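Local coordinates for designed protein 5L6HC3_1 (Synthetic construct, PDB 5IZS) that assembles with two further copies of itself into a designed helical homotrimer whose specificity is meant to come from buried hydrogen-bond networks, at residues V25-E30 with V63-E68. Sequence-based numbering, arbitrary orientation.
Sequences VARLQE and VEEAEE
Arg27 turns at its third torsion (chi3 91°), and this bend turns the guanidinium toward Glu65. Glu65 sets CG anti to its carbonyl carbon and runs extended from there to the carboxylate. The two side chains cross at about a right angle. Arg27 NH1 donates to Glu65 OE1 at 3.0 Å, in a hydrogen bond that is also a salt bridge. The acceptor lies at the edge of the guanidinium, almost exactly in its plane. The bond is moderately straight, with an N-H...O angle of 157°. OE1 is met on its syn side, and NH1 stands slightly out of the carboxylate plane. The two flat groups are close to coplanar, 18° apart. The bridge rests on this one bond, without the paired bonds of a bidentate grip.

The contact ties helix 6-41 to helix 45-82, the two antiparallel helices of the hairpin that forms each subunit. Beneath the bridge, Leu28 packs on Ser59 and Ile62 of helix 45-82; Arg27 also touches Ile62. Deeper in the trimer, Gln29 hydrogen-bonds to Asn32 and Ser59 of the third subunit, consistent with the designed polar network.

Arg27 is exposed and Glu65 partly so, so solvent probably screens the attraction between them. Glu65 is the one glutamate of 63-68 that meets 25-30. A single-bond bridge at the surface implies a modest electrostatic link between the two helices.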
ATOM      1  N   VAL C  25       1.308   1.514   4.528  1.00 20.43           N
ATOM      2  CA  VAL C  25       1.008   0.132   4.178  1.00 24.80           C
ATOM      3  C   VAL C  25       1.493  -0.835   5.255  1.00 23.31           C
ATOM      4  O   VAL C  25       0.801  -1.793   5.601  1.00 24.16           O
ATOM      5  CB  VAL C  25       1.635  -0.238   2.818  1.00 28.37           C
ATOM      6  CG1 VAL C  25       1.861  -1.737   2.704  1.00 23.47           C
ATOM      7  CG2 VAL C  25       0.761   0.275   1.682  1.00 31.41           C
ATOM      8  N   ALA C  26       2.678  -0.568   5.794  1.00 26.19           N
ATOM      9  CA  ALA C  26       3.245  -1.388   6.859  1.00 27.13           C
ATOM     10  C   ALA C  26       2.383  -1.353   8.120  1.00 28.16           C
ATOM     11  O   ALA C  26       2.143  -2.387   8.746  1.00 29.54           O
ATOM     12  CB  ALA C  26       4.661  -0.934   7.175  1.00 38.80           C
ATOM     13  N   ARG C  27       1.916  -0.159   8.481  1.00 28.55           N
ATOM     14  CA  ARG C  27       1.074   0.017   9.666  1.00 30.60           C
ATOM     15  C   ARG C  27      -0.271  -0.680   9.504  1.00 25.25           C
ATOM     16  O   ARG C  27      -0.760  -1.321  10.432  1.00 19.97           O
ATOM     17  CB  ARG C  27       0.851   1.503   9.962  1.00 36.39           C
ATOM     18  CG  ARG C  27       1.912   2.138  10.851  1.00 41.53           C
ATOM     19  CD  ARG C  27       1.720   3.649  10.942  1.00 46.80           C
ATOM     20  NE  ARG C  27       0.867   4.048  12.059  1.00 51.10           N
ATOM     21  CZ  ARG C  27       0.205   5.200  12.115  1.00 54.88           C
ATOM     22  NH1 ARG C  27       0.284   6.060  11.107  1.00 55.76           N
ATOM     23  NH2 ARG C  27      -0.545   5.488  13.171  1.00 58.57           N
ATOM     24  N   LEU C  28      -0.865  -0.550   8.322  1.00 26.26           N
ATOM     25  CA  LEU C  28      -2.139  -1.195   8.031  1.00 22.73           C
ATOM     26  C   LEU C  28      -2.007  -2.716   8.065  1.00 27.98           C
ATOM     27  O   LEU C  28      -2.877  -3.415   8.584  1.00 26.79           O
ATOM     28  CB  LEU C  28      -2.670  -0.736   6.672  1.00 14.34           C
ATOM     29  CG  LEU C  28      -3.056   0.743   6.576  1.00 21.33           C
ATOM     30  CD1 LEU C  28      -3.284   1.147   5.126  1.00 23.85           C
ATOM     31  CD2 LEU C  28      -4.288   1.046   7.424  1.00 17.65           C
ATOM     32  N   GLN C  29      -0.907  -3.223   7.516  1.00 28.86           N
ATOM     33  CA  GLN C  29      -0.654  -4.658   7.500  1.00 25.66           C
ATOM     34  C   GLN C  29      -0.612  -5.224   8.919  1.00 27.22           C
ATOM     35  O   GLN C  29      -1.124  -6.314   9.178  1.00 26.00           O
ATOM     36  CB  GLN C  29       0.653  -4.958   6.765  1.00 22.05           C
ATOM     37  CG  GLN C  29       0.982  -6.436   6.654  1.00 25.23           C
ATOM     38  CD  GLN C  29       0.010  -7.191   5.769  1.00 32.74           C
ATOM     39  OE1 GLN C  29      -0.781  -6.593   5.037  1.00 37.81           O
ATOM     40  NE2 GLN C  29       0.066  -8.517   5.829  1.00 34.70           N
ATOM     41  N   GLU C  30      -0.016  -4.471   9.838  1.00 29.03           N
ATOM     42  CA  GLU C  30       0.068  -4.890  11.232  1.00 32.32           C
ATOM     43  C   GLU C  30      -1.276  -4.780  11.940  1.00 29.08           C
ATOM     44  O   GLU C  30      -1.561  -5.546  12.858  1.00 28.94           O
ATOM     45  CB  GLU C  30       1.121  -4.075  11.977  1.00 34.31           C
ATOM     46  CG  GLU C  30       2.525  -4.619  11.798  1.00 43.90           C
ATOM     47  CD  GLU C  30       2.622  -6.088  12.168  1.00 47.44           C
ATOM     48  OE1 GLU C  30       2.223  -6.446  13.297  1.00 48.94           O
ATOM     49  OE2 GLU C  30       3.083  -6.886  11.325  1.00 47.91           O
ATOM     50  N   VAL C  63      -4.807   6.332   6.485  1.00 19.38           N
ATOM     51  CA  VAL C  63      -5.044   6.713   5.099  1.00 21.55           C
ATOM     52  C   VAL C  63      -5.126   8.231   4.959  1.00 29.11           C
ATOM     53  O   VAL C  63      -4.517   8.808   4.057  1.00 26.01           O
ATOM     54  CB  VAL C  63      -6.333   6.068   4.549  1.00 25.35           C
ATOM     55  CG1 VAL C  63      -6.878   6.849   3.355  1.00 24.38           C
ATOM     56  CG2 VAL C  63      -6.073   4.614   4.177  1.00 24.41           C
ATOM     57  N   GLU C  64      -5.863   8.874   5.860  1.00 30.42           N
ATOM     58  CA  GLU C  64      -6.005  10.328   5.832  1.00 33.11           C
ATOM     59  C   GLU C  64      -4.679  11.034   6.121  1.00 29.92           C
ATOM     60  O   GLU C  64      -4.389  12.082   5.541  1.00 27.63           O
ATOM     61  CB  GLU C  64      -7.075  10.777   6.825  1.00 36.89           C
ATOM     62  CG  GLU C  64      -8.482  10.706   6.258  1.00 42.68           C
ATOM     63  CD  GLU C  64      -9.548  10.718   7.331  1.00 48.67           C
ATOM     64  OE1 GLU C  64      -9.193  10.776   8.526  1.00 47.10           O
ATOM     65  OE2 GLU C  64     -10.744  10.661   6.976  1.00 51.67           O
ATOM     66  N   GLU C  65      -3.875  10.453   7.007  1.00 27.23           N
ATOM     67  CA  GLU C  65      -2.534  10.968   7.275  1.00 26.79           C
ATOM     68  C   GLU C  65      -1.687  10.938   6.007  1.00 22.80           C
ATOM     69  O   GLU C  65      -0.912  11.856   5.743  1.00 22.01           O
ATOM     70  CB  GLU C  65      -1.847  10.163   8.381  1.00 24.40           C
ATOM     71  CG  GLU C  65      -2.331  10.486   9.784  1.00 32.44           C
ATOM     72  CD  GLU C  65      -1.820   9.503  10.824  1.00 42.92           C
ATOM     73  OE1 GLU C  65      -0.850   8.770  10.536  1.00 44.46           O
ATOM     74  OE2 GLU C  65      -2.399   9.459  11.930  1.00 46.78           O
ATOM     75  N   ALA C  66      -1.856   9.884   5.215  1.00 23.61           N
ATOM     76  CA  ALA C  66      -1.096   9.722   3.979  1.00 19.48           C
ATOM     77  C   ALA C  66      -1.604  10.653   2.881  1.00 22.86           C
ATOM     78  O   ALA C  66      -0.818  11.191   2.101  1.00 22.43           O
ATOM     79  CB  ALA C  66      -1.146   8.275   3.513  1.00 20.57           C
ATOM     80  N   GLU C  67      -2.922  10.835   2.828  1.00 21.58           N
ATOM     81  CA  GLU C  67      -3.543  11.764   1.886  1.00 29.50           C
ATOM     82  C   GLU C  67      -3.063  13.188   2.143  1.00 30.74           C
ATOM     83  O   GLU C  67      -2.895  13.979   1.217  1.00 30.42           O
ATOM     84  CB  GLU C  67      -5.068  11.706   1.988  1.00 37.64           C
ATOM     85  CG  GLU C  67      -5.691  10.409   1.506  1.00 42.57           C
ATOM     86  CD  GLU C  67      -7.153  10.285   1.891  1.00 46.63           C
ATOM     87  OE1 GLU C  67      -7.616  11.073   2.742  1.00 50.72           O
ATOM     88  OE2 GLU C  67      -7.841   9.399   1.340  1.00 45.75           O
ATOM     89  N   GLU C  68      -2.831  13.499   3.414  1.00 29.81           N
ATOM     90  CA  GLU C  68      -2.428  14.837   3.818  1.00 35.25           C
ATOM     91  C   GLU C  68      -0.984  15.125   3.415  1.00 30.43           C
ATOM     92  O   GLU C  68      -0.653  16.235   3.005  1.00 25.12           O
ATOM     93  CB  GLU C  68      -2.611  15.006   5.326  1.00 44.26           C
ATOM     94  CG  GLU C  68      -2.599  16.451   5.775  1.00 59.13           C
ATOM     95  CD  GLU C  68      -3.394  17.346   4.848  1.00 68.75           C
ATOM     96  OE1 GLU C  68      -4.563  17.022   4.547  1.00 72.94           O
ATOM     97  OE2 GLU C  68      -2.844  18.375   4.413  1.00 74.97           O
TER